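Local structure of F21M12.9 protein (Arabidopsis thaliana, 3ADG) at residues R8-A13 with P19-E24; I25-P30 with S34-T39. The protein binds double-stranded RNA and assists DICER-LIKE 1 in the accurate processing of primary microRNA transcripts in the plant nucleus. One frame throughout, in Å; residues are numbered along the deposited sequence.

Contact 1: residues R8-A13 with P19-E24; sequences RLQEYA and PTPVYE
Leu9 and Pro21 carry the contact between the N-terminal helix and the entry to the first strand, the leucine passing the proline ring with its tip heading the other way. The branch point of the leucine, CG, lies 3.7 Å from CG of Pro21, and its methyl CD2 rests equally near that same ring carbon. With CG anti to the backbone N (chi1 -170°), Leu9 sends CD2 on past the proline to Tyr23, whose OH it approaches at 3.8 Å. One turn along the helix, Ala13 meets the next ring carbon: its CB is 3.7 Å from Pro21 CD and also packs against the carbonyl oxygen of Pro19. Leu9 and Ala13 thus cover adjacent carbons of the ring.

A polar pair lies beside this apolar seam. The chain of Gln10 bends at chi2 (53°), bringing its amide close to Thr20, although the exact position of that amide is doubtful. A water bridges the two side chains, donating to Gln10 OE1 at 2.8 Å and lying 2.7 Å from Thr20 OG1.

Further out, Pro21 and Tyr23 also lean on Val40 of the adjacent strand, Leu9 packs on Leu71 and Tyr23 on Ala64 of helix 56-71, and Lys6 makes a cation-pi contact with the tyrosine ring. The arrangement is that of the double-stranded RNA-binding domain, an alpha-beta-beta-beta-alpha fold whose two helices pack on one face of the sheet; here the first of them is docked where the chain enters that sheet. Across these two segments the contact is mainly apolar, leucine and alanine against a proline ring with a water bridge alongside, so shape complementarity rather than direct polar bonding probably dominates.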
ATOM      1  N   ARG A   8       1.473  -7.579  -7.463  1.00 27.29           N
ATOM      2  CA  ARG A   8       1.440  -8.920  -6.829  1.00 28.51           C
ATOM      3  C   ARG A   8       0.231  -9.022  -5.894  1.00 28.99           C
ATOM      4  O   ARG A   8      -0.404 -10.079  -5.767  1.00 30.34           O
ATOM      5  CB  ARG A   8       2.722  -9.194  -6.038  1.00 28.67           C
ATOM      6  CG  ARG A   8       3.910  -9.485  -6.907  1.00 30.00           C
ATOM      7  CD  ARG A   8       5.072  -9.855  -6.011  1.00 33.09           C
ATOM      8  NE  ARG A   8       6.304  -9.986  -6.772  1.00 39.07           N
ATOM      9  CZ  ARG A   8       7.499  -9.791  -6.224  1.00 38.45           C
ATOM     10  NH1 ARG A   8       7.571  -9.506  -4.917  1.00 38.60           N
ATOM     11  NH2 ARG A   8       8.596  -9.900  -6.963  1.00 38.48           N
ATOM     12  N   LEU A   9      -0.108  -7.907  -5.258  1.00 28.50           N
ATOM     13  CA  LEU A   9      -1.238  -7.902  -4.335  1.00 29.00           C
ATOM     14  C   LEU A   9      -2.535  -7.964  -5.142  1.00 29.74           C
ATOM     15  O   LEU A   9      -3.475  -8.659  -4.761  1.00 28.96           O
ATOM     16  CB  LEU A   9      -1.221  -6.660  -3.445  1.00 27.78           C
ATOM     17  CG  LEU A   9      -2.205  -6.664  -2.282  1.00 29.05           C
ATOM     18  CD1 LEU A   9      -1.833  -7.765  -1.316  1.00 29.08           C
ATOM     19  CD2 LEU A   9      -2.166  -5.285  -1.601  1.00 30.70           C
ATOM     20  N   GLN A  10      -2.591  -7.237  -6.260  1.00 29.22           N
ATOM     21  CA  GLN A  10      -3.767  -7.307  -7.137  1.00 30.56           C
ATOM     22  C   GLN A  10      -4.012  -8.740  -7.639  1.00 29.95           C
ATOM     23  O   GLN A  10      -5.143  -9.225  -7.688  1.00 29.62           O
ATOM     24  CB  GLN A  10      -3.610  -6.331  -8.316  1.00 31.88           C
ATOM     25  CG  GLN A  10      -4.735  -6.456  -9.309  1.00 37.88           C
ATOM     26  CD  GLN A  10      -6.071  -6.336  -8.625  1.00 43.78           C
ATOM     27  OE1 GLN A  10      -6.826  -7.300  -8.535  1.00 52.11           O
ATOM     28  NE2 GLN A  10      -6.360  -5.155  -8.107  1.00 49.93           N
ATOM     29  N   GLU A  11      -2.942  -9.436  -7.986  1.00 29.66           N
ATOM     30  CA  GLU A  11      -3.078 -10.799  -8.475  1.00 30.22           C
ATOM     31  C   GLU A  11      -3.644 -11.699  -7.359  1.00 30.56           C
ATOM     32  O   GLU A  11      -4.503 -12.566  -7.616  1.00 29.37           O
ATOM     33  CB  GLU A  11      -1.727 -11.317  -8.926  1.00 30.78           C
ATOM     34  CG  GLU A  11      -1.271 -10.711 -10.232  1.00 34.25           C
ATOM     35  CD  GLU A  11       0.092 -11.221 -10.648  1.00 37.66           C
ATOM     36  OE1 GLU A  11       0.495 -12.313 -10.167  1.00 38.33           O
ATOM     37  OE2 GLU A  11       0.755 -10.519 -11.453  1.00 41.13           O
ATOM     38  N   TYR A  12      -3.124 -11.498  -6.148  1.00 29.71           N
ATOM     39  CA  TYR A  12      -3.625 -12.175  -4.950  1.00 29.89           C
ATOM     40  C   TYR A  12      -5.131 -11.939  -4.755  1.00 29.57           C
ATOM     41  O   TYR A  12      -5.912 -12.903  -4.566  1.00 29.32           O
ATOM     42  CB  TYR A  12      -2.852 -11.727  -3.705  1.00 30.37           C
ATOM     43  CG  TYR A  12      -3.363 -12.418  -2.441  1.00 29.96           C
ATOM     44  CD1 TYR A  12      -2.724 -13.557  -1.938  1.00 32.83           C
ATOM     45  CD2 TYR A  12      -4.496 -11.930  -1.762  1.00 29.64           C
ATOM     46  CE1 TYR A  12      -3.198 -14.209  -0.769  1.00 32.71           C
ATOM     47  CE2 TYR A  12      -4.978 -12.562  -0.598  1.00 32.03           C
ATOM     48  CZ  TYR A  12      -4.319 -13.718  -0.114  1.00 31.89           C
ATOM     49  OH  TYR A  12      -4.790 -14.357   1.030  1.00 33.44           O
ATOM     50  N   ALA A  13      -5.521 -10.660  -4.797  1.00 30.02           N
ATOM     51  CA  ALA A  13      -6.932 -10.272  -4.664  1.00 30.55           C
ATOM     52  C   ALA A  13      -7.783 -11.045  -5.675  1.00 30.85           C
ATOM     53  O   ALA A  13      -8.807 -11.649  -5.331  1.00 31.17           O
ATOM     54  CB  ALA A  13      -7.085  -8.795  -4.841  1.00 30.72           C
ATOM     55  N   PRO A  19     -12.165  -7.938  -3.649  1.00 29.58           N
ATOM     56  CA  PRO A  19     -12.044  -6.700  -4.418  1.00 30.28           C
ATOM     57  C   PRO A  19     -10.591  -6.214  -4.565  1.00 29.70           C
ATOM     58  O   PRO A  19      -9.726  -6.446  -3.693  1.00 29.40           O
ATOM     59  CB  PRO A  19     -12.863  -5.687  -3.595  1.00 30.52           C
ATOM     60  CG  PRO A  19     -13.862  -6.541  -2.851  1.00 31.48           C
ATOM     61  CD  PRO A  19     -13.035  -7.762  -2.472  1.00 29.39           C
ATOM     62  N   THR A  20     -10.333  -5.556  -5.689  1.00 30.25           N
ATOM     63  CA  THR A  20      -9.058  -4.874  -5.910  1.00 29.77           C
ATOM     64  C   THR A  20      -8.678  -4.103  -4.664  1.00 29.87           C
ATOM     65  O   THR A  20      -9.534  -3.375  -4.121  1.00 29.38           O
ATOM     66  CB  THR A  20      -9.168  -3.944  -7.139  1.00 30.52           C
ATOM     67  OG1 THR A  20      -9.456  -4.752  -8.295  1.00 29.34           O
ATOM     68  CG2 THR A  20      -7.862  -3.166  -7.360  1.00 31.46           C
ATOM     69  N   PRO A  21      -7.413  -4.272  -4.189  1.00 30.37           N
ATOM     70  CA  PRO A  21      -6.966  -3.498  -3.022  1.00 29.91           C
ATOM     71  C   PRO A  21      -7.164  -2.028  -3.303  1.00 30.72           C
ATOM     72  O   PRO A  21      -6.908  -1.572  -4.423  1.00 29.81           O
ATOM     73  CB  PRO A  21      -5.457  -3.793  -2.931  1.00 30.61           C
ATOM     74  CG  PRO A  21      -5.253  -5.097  -3.639  1.00 30.24           C
ATOM     75  CD  PRO A  21      -6.361  -5.182  -4.694  1.00 29.47           C
ATOM     76  N   VAL A  22      -7.641  -1.292  -2.303  1.00 31.31           N
ATOM     77  CA  VAL A  22      -7.719   0.150  -2.396  1.00 31.47           C
ATOM     78  C   VAL A  22      -6.669   0.807  -1.466  1.00 30.98           C
ATOM     79  O   VAL A  22      -6.364   0.294  -0.410  1.00 31.18           O
ATOM     80  CB  VAL A  22      -9.130   0.697  -2.078  1.00 33.35           C
ATOM     81  CG1 VAL A  22      -9.517   0.526  -0.611  1.00 33.41           C
ATOM     82  CG2 VAL A  22      -9.175   2.144  -2.407  1.00 35.78           C
ATOM     83  N   TYR A  23      -6.188   1.972  -1.880  1.00 30.52           N
ATOM     84  CA  TYR A  23      -5.145   2.687  -1.188  1.00 29.97           C
ATOM     85  C   TYR A  23      -5.653   4.022  -0.648  1.00 30.02           C
ATOM     86  O   TYR A  23      -6.237   4.827  -1.389  1.00 30.73           O
ATOM     87  CB  TYR A  23      -3.947   2.900  -2.127  1.00 29.47           C
ATOM     88  CG  TYR A  23      -3.314   1.605  -2.527  1.00 30.87           C
ATOM     89  CD1 TYR A  23      -3.851   0.848  -3.566  1.00 29.50           C
ATOM     90  CD2 TYR A  23      -2.203   1.104  -1.823  1.00 30.80           C
ATOM     91  CE1 TYR A  23      -3.274  -0.383  -3.929  1.00 26.54           C
ATOM     92  CE2 TYR A  23      -1.615  -0.113  -2.180  1.00 30.56           C
ATOM     93  CZ  TYR A  23      -2.179  -0.861  -3.216  1.00 29.54           C
ATOM     94  OH  TYR A  23      -1.638  -2.075  -3.559  1.00 30.32           O
ATOM     95  N   GLU A  24      -5.430   4.247   0.642  1.00 30.40           N
ATOM     96  CA  GLU A  24      -5.558   5.583   1.213  1.00 31.30           C
ATOM     97  C   GLU A  24      -4.151   6.201   1.208  1.00 32.29           C
ATOM     98  O   GLU A  24      -3.170   5.523   1.545  1.00 31.53           O
ATOM     99  CB  GLU A  24      -6.096   5.511   2.640  1.00 31.47           C
ATOM    100  CG  GLU A  24      -7.549   5.103   2.792  1.00 32.47           C
ATOM    101  CD  GLU A  24      -7.880   4.769   4.236  1.00 32.89           C
ATOM    102  OE1 GLU A  24      -8.992   4.307   4.486  1.00 32.81           O
ATOM    103  OE2 GLU A  24      -7.001   4.968   5.111  1.00 34.77           O
TER
HETATM  104  O   HOH W   1      -9.591  -7.391  -8.710  1.00 40.32           O

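Contact 2: residues I25-P30 with S34-T39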
ATOM      1  N   ILE A  25      -4.058   7.449   0.753  1.00 32.89           N
ATOM      2  CA  ILE A  25      -2.804   8.201   0.701  1.00 33.59           C
ATOM      3  C   ILE A  25      -2.882   9.333   1.742  1.00 33.06           C
ATOM      4  O   ILE A  25      -3.810  10.140   1.711  1.00 31.13           O
ATOM      5  CB  ILE A  25      -2.561   8.817  -0.725  1.00 34.69           C
ATOM      6  CG1 ILE A  25      -2.558   7.724  -1.825  1.00 34.70           C
ATOM      7  CG2 ILE A  25      -1.290   9.661  -0.759  1.00 35.22           C
ATOM      8  CD1 ILE A  25      -2.741   8.246  -3.252  1.00 33.97           C
ATOM      9  N   VAL A  26      -1.917   9.376   2.655  1.00 32.91           N
ATOM     10  CA  VAL A  26      -1.782  10.466   3.615  1.00 33.48           C
ATOM     11  C   VAL A  26      -0.555  11.337   3.284  1.00 33.08           C
ATOM     12  O   VAL A  26       0.559  10.837   3.057  1.00 33.51           O
ATOM     13  CB  VAL A  26      -1.741   9.956   5.098  1.00 33.42           C
ATOM     14  CG1 VAL A  26      -1.349  11.090   6.077  1.00 33.25           C
ATOM     15  CG2 VAL A  26      -3.099   9.392   5.483  1.00 35.76           C
ATOM     16  N   LYS A  27      -0.772  12.645   3.235  1.00 31.86           N
ATOM     17  CA  LYS A  27       0.308  13.584   2.941  1.00 31.53           C
ATOM     18  C   LYS A  27       0.483  14.589   4.092  1.00 31.58           C
ATOM     19  O   LYS A  27      -0.493  15.156   4.596  1.00 29.62           O
ATOM     20  CB  LYS A  27      -0.015  14.296   1.630  1.00 32.47           C
ATOM     21  CG  LYS A  27       1.058  15.165   1.005  1.00 34.01           C
ATOM     22  CD  LYS A  27       0.417  15.836  -0.192  1.00 38.10           C
ATOM     23  CE  LYS A  27       1.343  16.790  -0.887  1.00 42.56           C
ATOM     24  NZ  LYS A  27       0.542  17.506  -1.874  1.00 42.75           N
ATOM     25  N   GLU A  28       1.735  14.815   4.500  1.00 31.05           N
ATOM     26  CA  GLU A  28       2.034  15.744   5.596  1.00 32.22           C
ATOM     27  C   GLU A  28       3.293  16.564   5.326  1.00 30.68           C
ATOM     28  O   GLU A  28       4.073  16.258   4.422  1.00 29.93           O
ATOM     29  CB  GLU A  28       2.258  14.980   6.904  1.00 32.27           C
ATOM     30  CG  GLU A  28       1.125  14.046   7.304  1.00 36.29           C
ATOM     31  CD  GLU A  28       1.417  13.306   8.594  1.00 37.42           C
ATOM     32  OE1 GLU A  28       2.583  13.347   9.087  1.00 42.48           O
ATOM     33  OE2 GLU A  28       0.461  12.699   9.120  1.00 42.31           O
ATOM     34  N   GLY A  29       3.496  17.597   6.136  1.00 29.77           N
ATOM     35  CA  GLY A  29       4.726  18.392   6.061  1.00 29.35           C
ATOM     36  C   GLY A  29       4.673  19.543   5.060  1.00 29.47           C
ATOM     37  O   GLY A  29       3.614  19.780   4.411  1.00 27.43           O
ATOM     38  N   PRO A  30       5.809  20.280   4.926  1.00 28.64           N
ATOM     39  CA  PRO A  30       5.876  21.453   4.035  1.00 28.89           C
ATOM     40  C   PRO A  30       5.374  21.138   2.635  1.00 28.24           C
ATOM     41  O   PRO A  30       5.671  20.068   2.096  1.00 27.53           O
ATOM     42  CB  PRO A  30       7.367  21.813   4.024  1.00 27.93           C
ATOM     43  CG  PRO A  30       7.844  21.367   5.408  1.00 28.81           C
ATOM     44  CD  PRO A  30       7.101  20.047   5.620  1.00 29.59           C
ATOM     45  N   SER A  34       6.803  17.326   1.053  1.00 27.47           N
ATOM     46  CA  SER A  34       5.759  16.530   1.664  1.00 27.66           C
ATOM     47  C   SER A  34       6.261  15.118   1.913  1.00 27.03           C
ATOM     48  O   SER A  34       7.180  14.652   1.243  1.00 25.65           O
ATOM     49  CB  SER A  34       4.475  16.531   0.834  1.00 26.96           C
ATOM     50  OG  SER A  34       3.892  17.828   0.843  1.00 28.72           O
ATOM     51  N   LEU A  35       5.633  14.467   2.887  1.00 27.86           N
ATOM     52  CA  LEU A  35       5.935  13.069   3.234  1.00 27.71           C
ATOM     53  C   LEU A  35       4.632  12.290   3.103  1.00 27.93           C
ATOM     54  O   LEU A  35       3.565  12.830   3.398  1.00 27.91           O
ATOM     55  CB  LEU A  35       6.511  12.984   4.647  1.00 27.49           C
ATOM     56  CG  LEU A  35       7.921  13.569   4.784  1.00 28.10           C
ATOM     57  CD1 LEU A  35       8.368  13.478   6.267  1.00 28.77           C
ATOM     58  CD2 LEU A  35       8.960  12.916   3.830  1.00 26.93           C
ATOM     59  N   PHE A  36       4.743  11.041   2.652  1.00 27.34           N
ATOM     60  CA  PHE A  36       3.615  10.218   2.272  1.00 28.52           C
ATOM     61  C   PHE A  36       3.667   8.904   3.027  1.00 29.41           C
ATOM     62  O   PHE A  36       4.731   8.321   3.215  1.00 28.42           O
ATOM     63  CB  PHE A  36       3.651   9.938   0.750  1.00 28.06           C
ATOM     64  CG  PHE A  36       3.439  11.165  -0.109  1.00 30.29           C
ATOM     65  CD1 PHE A  36       4.487  12.045  -0.394  1.00 29.67           C
ATOM     66  CD2 PHE A  36       2.181  11.443  -0.648  1.00 29.49           C
ATOM     67  CE1 PHE A  36       4.291  13.170  -1.209  1.00 29.35           C
ATOM     68  CE2 PHE A  36       1.977  12.575  -1.452  1.00 29.65           C
ATOM     69  CZ  PHE A  36       3.008  13.439  -1.721  1.00 29.05           C
ATOM     70  N   GLN A  37       2.481   8.428   3.381  1.00 30.53           N
ATOM     71  CA  GLN A  37       2.255   7.171   4.055  1.00 30.83           C
ATOM     72  C   GLN A  37       0.999   6.643   3.401  1.00 30.31           C
ATOM     73  O   GLN A  37       0.128   7.433   2.997  1.00 30.50           O
ATOM     74  CB  GLN A  37       2.020   7.409   5.548  1.00 31.21           C
ATOM     75  CG  GLN A  37       2.139   6.140   6.404  1.00 36.06           C
ATOM     76  CD  GLN A  37       0.800   5.416   6.670  1.00 38.23           C
ATOM     77  OE1 GLN A  37      -0.287   6.010   6.618  1.00 37.52           O
ATOM     78  NE2 GLN A  37       0.893   4.124   6.993  1.00 36.54           N
ATOM     79  N   SER A  38       0.885   5.330   3.296  1.00 28.74           N
ATOM     80  CA  SER A  38      -0.318   4.766   2.684  1.00 29.50           C
ATOM     81  C   SER A  38      -0.840   3.589   3.506  1.00 29.47           C
ATOM     82  O   SER A  38      -0.076   2.873   4.150  1.00 29.19           O
ATOM     83  CB  SER A  38      -0.044   4.335   1.234  1.00 29.78           C
ATOM     84  OG  SER A  38      -1.172   3.694   0.677  1.00 30.93           O
ATOM     85  N   THR A  39      -2.149   3.401   3.457  1.00 29.30           N
ATOM     86  CA  THR A  39      -2.794   2.233   4.006  1.00 28.98           C
ATOM     87  C   THR A  39      -3.456   1.578   2.829  1.00 28.57           C
ATOM     88  O   THR A  39      -4.134   2.267   2.050  1.00 28.76           O
ATOM     89  CB  THR A  39      -3.863   2.588   5.066  1.00 28.71           C
ATOM     90  OG1 THR A  39      -3.254   3.316   6.135  1.00 30.61           O
ATOM     91  CG2 THR A  39      -4.537   1.294   5.636  1.00 30.76           C
TER
HETATM   92  O   HOH W   2       1.945  18.687   2.713  1.00 35.02           O
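Strands 25-28 and 35-39 run antiparallel with their axes 4.8 Å apart, joined by four backbone hydrogen bonds in the pairs Val26-Gln37 and Glu28-Leu35, between which sits the non-hydrogen-bonded pair Lys27-Phe36. On the face bearing Ile25, Lys27, Phe36 and Ser38, which is the face that helix 56-71 covers near Ile25 and Ser38, the lysine runs beside the phenylalanine on the same heading. Lys27 CG makes a CH-pi contact over one face of the Phe36 ring, 4.1 Å from its centroid. The lysine chain is fully extended from CB, which brings CE to 3.3 Å from Ser34 OG. Ile25 reaches the same ring at its edge, CG2 lying in plane 3.9 Å from Phe36 CD2.

This is the first beta hairpin of the double-stranded RNA-binding fold. In relatives, the loop joining these two strands enters the minor groove of the RNA, and this hairpin probably presents it likewise. Within the hairpin, the CA-H of Phe36 points at Val26 O (3.2 Å) and that of Lys27 at Leu35 O. On the other face, Gln37 NE2 is hydrogen-bonded to Ser49 O of the same chain, just after strand 45-48. Toward the turn, a water donates to Gly29 O at 2.6 Å and also binds Ser34 OG.

How the contacts relate
Contact 1 comes first along the chain and contact 2 directly after it, their centres about 20 Å apart and on opposite sides of the middle of the chain. Strand 22-28 serves both: the loop leading into it, with Tyr23, meets helix 5-15, while the strand pairs with 35-42 along its length, contact 2 being the outer part of that pairing. At the junction Glu24 N probably bonds to Thr39 O, and Glu24 O probably accepts a hydrogen bond from Ser38 OG (2.8 Å). Helix 56-71 touches side chains from both regions. Both belong to the first double-stranded RNA-binding domain; as in relatives, the first helix and the hairpin loop probably take part in binding RNA, and the shared strand connects them.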